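Side-chain contacts in apical membrane antigen 1-like protein, soluble form (Toxoplasma gondii, PDB 3ZLE), which may play a role in host cell invasion by the parasite, as a member of the apicomplexan AMA1 family of cell-surface antigens: residues Asn90-Thr95 with Tyr144-Val149; Cys173-Thr178 with Trp184-Pro189; Thr243-Asp248 with Asn263-Ser268. All coordinates share one frame; numbering follows the deposited sequence.

Contact 1: Asn90-Thr95 with Tyr144-Val149; sequences NPQVYT and YKYPFV
The side-chain amide of Asn90 and the phenol ring of Tyr146 make the closest approach here, with Asn90 ND2 lying 3.2 Å from Tyr146 CE2. The nitrogen also comes near CZ, so it reaches the ring at its hydroxyl end, and the amide and ring planes are turned 81° apart. Beyond the ring, Gln92 NE2 lies 3.6 Å from Tyr146 OH, a van der Waals approach and not a hydrogen bond. The phenol oxygen has its polar partner elsewhere, in the backbone N of Val134, while Ala133 and Ser161 pack against the same side chain.

What sets the Asn90 amide is its own chain. Its CG is anti to the backbone N (chi1 -175°), and OD1 accepts from Gln92 N at 3.0 Å in an almost straight bond of 171°, forming an Asx turn around Pro91. A weak bond from Gln92 NE2 reaches the same oxygen. With OD1 so engaged, ND2 is the half of the amide turned to the ring. The backbone of Asn90 is in turn bonded to Val159, on the strand beside 148-151.

No hydrogen bond crosses between 90-95 and 144-149. The two segments are therefore held against each other by packing, and their polar groups are satisfied separately: Asn90 OD1 within its Asx turn, Tyr146 OH by Val134 N.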
loop_
_atom_site.group_PDB
_atom_site.type_symbol
_atom_site.label_atom_id
_atom_site.label_comp_id
_atom_site.label_asym_id
_atom_site.label_seq_id
_atom_site.Cartn_x
_atom_site.Cartn_y
_atom_site.Cartn_z
ATOM N N ASN A 90 -6.818 18.564 -4.894
ATOM C CA ASN A 90 -6.844 19.461 -6.031
ATOM C C ASN A 90 -8.058 20.379 -5.936
ATOM O O ASN A 90 -9.157 19.906 -5.786
ATOM C CB ASN A 90 -6.935 18.653 -7.311
ATOM C CG ASN A 90 -6.838 19.521 -8.561
ATOM O OD1 ASN A 90 -7.341 20.650 -8.601
ATOM N ND2 ASN A 90 -6.234 18.974 -9.605
ATOM N N PRO A 91 -7.830 21.699 -5.999
ATOM C CA PRO A 91 -8.892 22.640 -5.694
ATOM C C PRO A 91 -9.495 23.357 -6.913
ATOM O O PRO A 91 -10.277 24.278 -6.732
ATOM C CB PRO A 91 -8.201 23.660 -4.778
ATOM C CG PRO A 91 -6.774 23.630 -5.199
ATOM C CD PRO A 91 -6.494 22.233 -5.670
ATOM N N GLN A 92 -9.110 22.964 -8.128
ATOM C CA GLN A 92 -9.629 23.606 -9.330
ATOM C C GLN A 92 -11.125 23.411 -9.431
ATOM O O GLN A 92 -11.651 22.394 -8.963
ATOM C CB GLN A 92 -8.950 23.043 -10.576
ATOM C CG GLN A 92 -7.500 23.463 -10.748
ATOM C CD GLN A 92 -6.753 22.534 -11.703
ATOM O OE1 GLN A 92 -6.989 22.548 -12.916
ATOM N NE2 GLN A 92 -5.891 21.685 -11.150
ATOM N N VAL A 93 -11.818 24.410 -9.979
ATOM C CA VAL A 93 -13.215 24.244 -10.416
ATOM C C VAL A 93 -13.279 24.093 -11.935
ATOM O O VAL A 93 -12.404 24.601 -12.651
ATOM C CB VAL A 93 -14.102 25.425 -9.992
ATOM C CG1 VAL A 93 -14.187 25.513 -8.476
ATOM C CG2 VAL A 93 -13.555 26.716 -10.574
ATOM N N TYR A 94 -14.257 23.327 -12.417
ATOM C CA TYR A 94 -14.612 23.338 -13.841
ATOM C C TYR A 94 -15.163 24.703 -14.210
ATOM O O TYR A 94 -15.626 25.453 -13.337
ATOM C CB TYR A 94 -15.646 22.250 -14.166
ATOM C CG TYR A 94 -15.079 20.852 -14.061
ATOM C CD1 TYR A 94 -14.097 20.407 -14.958
ATOM C CD2 TYR A 94 -15.428 20.021 -13.003
ATOM C CE1 TYR A 94 -13.502 19.163 -14.815
ATOM C CE2 TYR A 94 -14.844 18.777 -12.847
ATOM C CZ TYR A 94 -13.895 18.342 -13.759
ATOM O OH TYR A 94 -13.338 17.093 -13.606
ATOM N N THR A 95 -15.112 25.026 -15.499
ATOM C CA THR A 95 -15.651 26.287 -15.987
ATOM C C THR A 95 -17.130 26.440 -15.614
ATOM O O THR A 95 -17.595 27.557 -15.370
ATOM C CB THR A 95 -15.445 26.451 -17.509
ATOM O OG1 THR A 95 -15.758 25.216 -18.170
ATOM C CG2 THR A 95 -13.989 26.822 -17.816
ATOM N N TYR A 144 1.847 15.487 -16.452
ATOM C CA TYR A 144 1.918 14.912 -15.100
ATOM C C TYR A 144 0.588 14.265 -14.722
ATOM O O TYR A 144 -0.466 14.843 -14.954
ATOM C CB TYR A 144 2.230 16.027 -14.093
ATOM C CG TYR A 144 2.703 15.532 -12.745
ATOM C CD1 TYR A 144 4.030 15.231 -12.535
ATOM C CD2 TYR A 144 1.826 15.447 -11.657
ATOM C CE1 TYR A 144 4.482 14.798 -11.304
ATOM C CE2 TYR A 144 2.259 14.978 -10.443
ATOM C CZ TYR A 144 3.599 14.656 -10.261
ATOM O OH TYR A 144 4.068 14.211 -9.026
ATOM N N LYS A 145 0.638 13.100 -14.083
ATOM C CA LYS A 145 -0.584 12.490 -13.520
ATOM C C LYS A 145 -0.656 12.574 -11.989
ATOM O O LYS A 145 0.158 11.967 -11.287
ATOM C CB LYS A 145 -0.689 11.035 -13.943
ATOM C CG LYS A 145 -0.566 10.801 -15.432
ATOM C CD LYS A 145 -1.877 11.059 -16.108
ATOM C CE LYS A 145 -1.875 10.401 -17.484
ATOM N NZ LYS A 145 -2.776 11.166 -18.369
ATOM N N TYR A 146 -1.735 13.182 -11.494
ATOM C CA TYR A 146 -2.088 13.177 -10.064
ATOM C C TYR A 146 -2.389 11.786 -9.503
ATOM O O TYR A 146 -2.850 10.904 -10.236
ATOM C CB TYR A 146 -3.314 14.052 -9.834
ATOM C CG TYR A 146 -3.143 15.497 -10.254
ATOM C CD1 TYR A 146 -2.096 16.294 -9.745
ATOM C CD2 TYR A 146 -4.067 16.100 -11.109
ATOM C CE1 TYR A 146 -2.035 17.676 -10.029
ATOM C CE2 TYR A 146 -4.004 17.465 -11.397
ATOM C CZ TYR A 146 -2.985 18.246 -10.887
ATOM O OH TYR A 146 -2.909 19.613 -11.263
ATOM N N PRO A 147 -2.095 11.565 -8.210
ATOM C CA PRO A 147 -2.573 10.367 -7.518
ATOM C C PRO A 147 -3.995 10.595 -7.007
ATOM O O PRO A 147 -4.457 11.736 -6.970
ATOM C CB PRO A 147 -1.631 10.273 -6.303
ATOM C CG PRO A 147 -1.296 11.698 -6.001
ATOM C CD PRO A 147 -1.176 12.358 -7.361
ATOM N N PHE A 148 -4.596 9.563 -6.427
ATOM C CA PHE A 148 -5.971 9.720 -5.937
ATOM C C PHE A 148 -6.121 9.112 -4.553
ATOM O O PHE A 148 -5.330 8.277 -4.147
ATOM C CB PHE A 148 -6.913 9.011 -6.912
ATOM C CG PHE A 148 -6.794 7.519 -6.860
ATOM C CD1 PHE A 148 -7.483 6.788 -5.898
ATOM C CD2 PHE A 148 -5.882 6.861 -7.672
ATOM C CE1 PHE A 148 -7.360 5.396 -5.849
ATOM C CE2 PHE A 148 -5.721 5.497 -7.623
ATOM C CZ PHE A 148 -6.453 4.747 -6.703
ATOM N N VAL A 149 -7.228 9.434 -3.895
ATOM C CA VAL A 149 -7.607 8.757 -2.687
ATOM C C VAL A 149 -9.092 8.497 -2.780
ATOM O O VAL A 149 -9.888 9.419 -3.102
ATOM C CB VAL A 149 -7.322 9.621 -1.442
ATOM C CG1 VAL A 149 -7.949 8.974 -0.209
ATOM C CG2 VAL A 149 -5.806 9.786 -1.224
#

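Contact 2: Cys173-Thr178 with Trp184-Pro189; sequences CSVNGT and WACFEP
A disulfide and a single beta bridge with the bonding pattern of parallel strands fasten 173-178 to 184-189, pinching off a short loop that leads into strand 187-191. Cys173 SG and Cys186 SG are bonded at 2.1 Å, and the C-S-S-C torsion of 89° is close to the relaxed right angle of an unstrained disulfide. The two halves differ in approach: at Cys173 the sulfur sits between backbone N and carbonyl carbon (chi1 59°), whereas at Cys186 it lies anti to the carbonyl carbon (chi1 -62°). Val175 CG2 rests against Cys186 SG at 3.8 Å, adding a methyl to the flank of the sulfur.

Next to the disulfide, Ser174 is bridged to Ala185 through the residues on either side of it. Ser174 N donates to Trp184 O at 3.2 Å, and Cys186 N returns a bond to Ser174 O at 2.8 Å. Both carbonyl oxygens take a CA-H contact as well, Trp184 O from Cys173 CA and Ser174 O from Ala185 CA. Ser174 OG lies over Ala185 CA at 3.5 Å; it is buried here with no hydrogen-bonding partner in the model. Past the bridge the chain reverses through a type I' turn from Val175 to Thr178, with Gly177 at positive phi.

Trp184 leads its indole away from the bridge, making a cation-pi contact with Lys280 and donating from NE1 to Asn281 O. Downstream, 187-191 pairs antiparallel with 55-59: Glu188 bonds to Gln58 through the backbone and to His60 through OE2, while Phe187 meets Phe88 edge-to-face.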
loop_
_atom_site.group_PDB
_atom_site.type_symbol
_atom_site.label_atom_id
_atom_site.label_comp_id
_atom_site.label_asym_id
_atom_site.label_seq_id
_atom_site.Cartn_x
_atom_site.Cartn_y
_atom_site.Cartn_z
ATOM N N CYS A 173 10.364 22.009 7.674
ATOM C CA CYS A 173 8.923 21.987 8.060
ATOM C C CYS A 173 8.726 21.990 9.561
ATOM O O CYS A 173 9.544 21.442 10.306
ATOM C CB CYS A 173 8.207 20.755 7.494
ATOM S SG CYS A 173 8.960 19.207 8.049
ATOM N N SER A 174 7.547 22.442 9.971
ATOM C CA SER A 174 7.201 22.556 11.389
ATOM C C SER A 174 6.367 21.354 11.811
ATOM O O SER A 174 5.538 20.854 11.035
ATOM C CB SER A 174 6.368 23.811 11.598
ATOM O OG SER A 174 5.260 23.782 10.719
ATOM N N VAL A 175 6.598 20.892 13.034
ATOM C CA VAL A 175 5.674 20.004 13.717
ATOM C C VAL A 175 4.890 20.804 14.737
ATOM O O VAL A 175 5.469 21.433 15.603
ATOM C CB VAL A 175 6.436 18.904 14.480
ATOM C CG1 VAL A 175 5.452 18.016 15.252
ATOM C CG2 VAL A 175 7.306 18.093 13.510
ATOM N N ASN A 176 3.570 20.801 14.631
ATOM C CA ASN A 176 2.752 21.521 15.597
ATOM C C ASN A 176 3.334 22.900 15.919
ATOM O O ASN A 176 3.420 23.290 17.091
ATOM C CB ASN A 176 2.615 20.696 16.886
ATOM C CG ASN A 176 1.392 21.082 17.698
ATOM O OD1 ASN A 176 0.913 22.213 17.628
ATOM N ND2 ASN A 176 0.868 20.141 18.448
ATOM N N GLY A 177 3.802 23.601 14.884
ATOM C CA GLY A 177 4.150 25.022 14.991
ATOM C C GLY A 177 5.576 25.314 15.451
ATOM O O GLY A 177 5.953 26.473 15.616
ATOM N N THR A 178 6.400 24.274 15.516
ATOM C CA THR A 178 7.786 24.392 15.966
ATOM C C THR A 178 8.690 23.695 14.933
ATOM O O THR A 178 8.418 22.570 14.564
ATOM C CB THR A 178 7.950 23.642 17.299
ATOM O OG1 THR A 178 7.269 24.346 18.329
ATOM C CG2 THR A 178 9.399 23.449 17.652
ATOM N N TRP A 184 5.599 25.208 5.319
ATOM C CA TRP A 184 4.977 23.873 5.290
ATOM C C TRP A 184 5.066 23.192 6.640
ATOM O O TRP A 184 6.140 23.085 7.206
ATOM C CB TRP A 184 5.727 22.994 4.292
ATOM C CG TRP A 184 5.366 23.250 2.875
ATOM C CD1 TRP A 184 6.010 24.088 2.001
ATOM C CD2 TRP A 184 4.397 22.528 2.098
ATOM N NE1 TRP A 184 5.440 23.993 0.750
ATOM C CE2 TRP A 184 4.444 23.048 0.785
ATOM C CE3 TRP A 184 3.457 21.531 2.399
ATOM C CZ2 TRP A 184 3.600 22.594 -0.230
ATOM C CZ3 TRP A 184 2.615 21.074 1.374
ATOM C CH2 TRP A 184 2.694 21.614 0.083
ATOM N N ALA A 185 3.978 22.578 7.071
ATOM C CA ALA A 185 4.045 21.667 8.190
ATOM C C ALA A 185 4.554 20.317 7.709
ATOM O O ALA A 185 4.461 19.995 6.514
ATOM C CB ALA A 185 2.671 21.526 8.844
ATOM N N CYS A 186 5.053 19.504 8.638
ATOM C CA CYS A 186 5.634 18.220 8.272
ATOM C C CYS A 186 4.516 17.231 8.044
ATOM O O CYS A 186 3.393 17.436 8.497
ATOM C CB CYS A 186 6.540 17.673 9.380
ATOM S SG CYS A 186 7.991 18.684 9.817
ATOM N N PHE A 187 4.846 16.120 7.417
ATOM C CA PHE A 187 3.874 15.112 7.130
ATOM C C PHE A 187 4.529 13.822 6.695
ATOM O O PHE A 187 5.630 13.811 6.108
ATOM C CB PHE A 187 2.837 15.615 6.101
ATOM C CG PHE A 187 3.440 16.027 4.763
ATOM C CD1 PHE A 187 3.717 15.066 3.784
ATOM C CD2 PHE A 187 3.613 17.387 4.441
ATOM C CE1 PHE A 187 4.233 15.436 2.536
ATOM C CE2 PHE A 187 4.121 17.773 3.188
ATOM C CZ PHE A 187 4.400 16.792 2.220
ATOM N N GLU A 188 3.845 12.715 6.970
ATOM C CA GLU A 188 4.331 11.403 6.602
ATOM C C GLU A 188 3.192 10.398 6.398
ATOM O O GLU A 188 2.081 10.587 6.894
ATOM C CB GLU A 188 5.393 10.892 7.628
ATOM C CG GLU A 188 4.880 10.588 9.048
ATOM C CD GLU A 188 4.580 11.836 9.909
ATOM O OE1 GLU A 188 5.197 12.911 9.679
ATOM O OE2 GLU A 188 3.792 11.722 10.892
ATOM N N PRO A 189 3.429 9.383 5.575
ATOM C CA PRO A 189 2.353 8.444 5.320
ATOM C C PRO A 189 2.127 7.560 6.539
ATOM O O PRO A 189 3.053 7.316 7.275
ATOM C CB PRO A 189 2.884 7.596 4.146
ATOM C CG PRO A 189 4.018 8.382 3.557
ATOM C CD PRO A 189 4.601 9.162 4.709
#

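Contact 3: Thr243-Asp248 with Asn263-Ser268; sequences TSVQSD and NPLVAS
A single water bridges the polar side chains of Gln246 and Asn263 where no direct hydrogen bond crosses the contact. It donates to Gln246 OE1 at 2.6 Å and to Asn263 OD1 at 2.8 Å, linking two acceptors that could not bond to each other. The side chains otherwise touch lightly: Gln246 OE1 is 4.0 Å from Asn263 CB, and the two amide planes are turned 74° apart. With CG between the backbone N and carbonyl carbon (chi1 75°) and the chain extended beyond it, Gln246 carries its amide out to the water.

Asn263 OD1 has a second task, accepting from Leu265 N at 2.9 Å in an Asx turn, with the donor lying above the carbonyl plane. A type I beta turn from Asn263 to Val266 overlaps it, closed by Val266 N bonding to Asn263 O, so the chain bends sharply just after helix 253-262. The other end of the same amide is fixed as well: ND2 donates to Val260 O in the helix and to Ala301 O.

On the strand side, Val245 and Gln246 both face Ile319 in a classic beta bulge at the start of 246-249, an outermost strand of the antiparallel sheet with 315-320. Both residues direct their CB toward the turn. Beside the water bridge runs an apolar contact on the surface: Leu265 CD1 meets both methyls of Val245, CG1 and CG2, each at 3.6 Å. Arg259 of helix 253-262 touches Gln246, and Asp321 touches Val245.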
loop_
_atom_site.group_PDB
_atom_site.type_symbol
_atom_site.label_atom_id
_atom_site.label_comp_id
_atom_site.label_asym_id
_atom_site.label_seq_id
_atom_site.Cartn_x
_atom_site.Cartn_y
_atom_site.Cartn_z
ATOM N N THR A 243 14.303 -15.874 9.315
ATOM C CA THR A 243 14.400 -15.435 7.929
ATOM C C THR A 243 13.716 -14.081 7.760
ATOM O O THR A 243 13.194 -13.762 6.692
ATOM C CB THR A 243 13.695 -16.433 7.009
ATOM O OG1 THR A 243 12.495 -16.896 7.652
ATOM C CG2 THR A 243 14.583 -17.632 6.724
ATOM N N SER A 244 13.707 -13.282 8.815
ATOM C CA SER A 244 13.038 -12.012 8.751
ATOM C C SER A 244 13.927 -10.832 9.082
ATOM O O SER A 244 15.010 -10.977 9.610
ATOM C CB SER A 244 11.762 -12.035 9.609
ATOM O OG SER A 244 10.838 -12.994 9.061
ATOM N N VAL A 245 13.471 -9.661 8.698
ATOM C CA VAL A 245 14.217 -8.434 8.853
ATOM C C VAL A 245 13.936 -7.858 10.257
ATOM O O VAL A 245 14.804 -7.225 10.877
ATOM C CB VAL A 245 13.785 -7.456 7.732
ATOM C CG1 VAL A 245 13.335 -6.102 8.270
ATOM C CG2 VAL A 245 14.857 -7.355 6.649
ATOM N N GLN A 246 12.743 -8.134 10.783
ATOM C CA GLN A 246 12.469 -7.887 12.208
ATOM C C GLN A 246 11.317 -8.770 12.612
ATOM O O GLN A 246 10.560 -9.208 11.782
ATOM C CB GLN A 246 12.141 -6.422 12.466
ATOM C CG GLN A 246 10.740 -6.010 12.023
ATOM C CD GLN A 246 10.388 -4.579 12.404
ATOM O OE1 GLN A 246 10.832 -3.627 11.766
ATOM N NE2 GLN A 246 9.469 -4.434 13.347
ATOM N N SER A 247 11.247 -9.100 13.888
ATOM C CA SER A 247 10.249 -10.017 14.380
ATOM C C SER A 247 10.047 -9.743 15.846
ATOM O O SER A 247 10.278 -10.591 16.677
ATOM C CB SER A 247 10.684 -11.470 14.185
ATOM O OG SER A 247 12.035 -11.669 14.574
ATOM N N ASP A 248 9.651 -8.525 16.155
ATOM C CA ASP A 248 9.334 -8.185 17.507
ATOM C C ASP A 248 7.898 -8.607 17.822
ATOM O O ASP A 248 7.179 -9.072 16.952
ATOM C CB ASP A 248 9.528 -6.688 17.733
ATOM C CG ASP A 248 10.949 -6.230 17.444
ATOM O OD1 ASP A 248 11.902 -7.053 17.540
ATOM O OD2 ASP A 248 11.125 -5.029 17.159
ATOM N N ASN A 263 7.503 0.235 8.409
ATOM C CA ASN A 263 8.836 -0.265 8.795
ATOM C C ASN A 263 9.976 0.301 7.966
ATOM O O ASN A 263 9.829 0.514 6.753
ATOM C CB ASN A 263 8.882 -1.786 8.812
ATOM C CG ASN A 263 9.361 -2.371 7.502
ATOM O OD1 ASN A 263 10.561 -2.528 7.291
ATOM N ND2 ASN A 263 8.424 -2.856 6.691
ATOM N N PRO A 264 11.132 0.555 8.616
ATOM C CA PRO A 264 12.161 1.380 7.992
ATOM C C PRO A 264 12.709 0.768 6.693
ATOM O O PRO A 264 13.310 1.490 5.871
ATOM C CB PRO A 264 13.252 1.478 9.072
ATOM C CG PRO A 264 12.990 0.320 10.001
ATOM C CD PRO A 264 11.506 0.109 9.968
ATOM N N LEU A 265 12.463 -0.527 6.479
ATOM C CA LEU A 265 12.915 -1.197 5.235
ATOM C C LEU A 265 11.839 -1.473 4.190
ATOM O O LEU A 265 12.077 -2.213 3.269
ATOM C CB LEU A 265 13.629 -2.507 5.547
ATOM C CG LEU A 265 15.019 -2.443 6.187
ATOM C CD1 LEU A 265 15.544 -3.820 6.537
ATOM C CD2 LEU A 265 16.019 -1.679 5.359
ATOM N N VAL A 266 10.646 -0.925 4.344
ATOM C CA VAL A 266 9.591 -1.189 3.371
ATOM C C VAL A 266 9.995 -0.570 2.038
ATOM O O VAL A 266 10.679 0.456 2.025
ATOM C CB VAL A 266 8.256 -0.569 3.846
ATOM C CG1 VAL A 266 8.387 0.963 3.945
ATOM C CG2 VAL A 266 7.125 -0.957 2.902
ATOM N N ALA A 267 9.592 -1.169 0.914
ATOM C CA ALA A 267 9.831 -0.520 -0.388
ATOM C C ALA A 267 9.372 0.930 -0.302
ATOM O O ALA A 267 8.229 1.199 0.028
ATOM C CB ALA A 267 9.078 -1.232 -1.515
ATOM N N SER A 268 10.277 1.859 -0.591
ATOM C CA SER A 268 9.969 3.255 -0.491
ATOM C C SER A 268 10.882 4.041 -1.421
ATOM O O SER A 268 12.048 3.680 -1.612
ATOM C CB SER A 268 10.130 3.736 0.960
ATOM O OG SER A 268 9.649 5.049 1.089
HETATM O O HOH W 1 12.071 -3.319 9.486
#

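From the N terminus the three contacts follow one another in series, none crossing or enclosing another. Contact 1 closes the longest loop, 48 residues that include helices 105-112 and 120-129, and joins the stretch before strand 103-104 to the approach of strand 148-151. Contact 2 then closes a loop of just five residues, its second segment running into strand 187-191, the partner of 55-59. Contact 3 spans 14 residues, chiefly helix 253-262, and ties the exit of that helix to edge strand 246-249 of a four-stranded antiparallel sheet. Contacts 1 and 3 lie on opposite sides of the chain's centre; contacts 2 and 3 come within about 7 Å at their nearest atoms without touching.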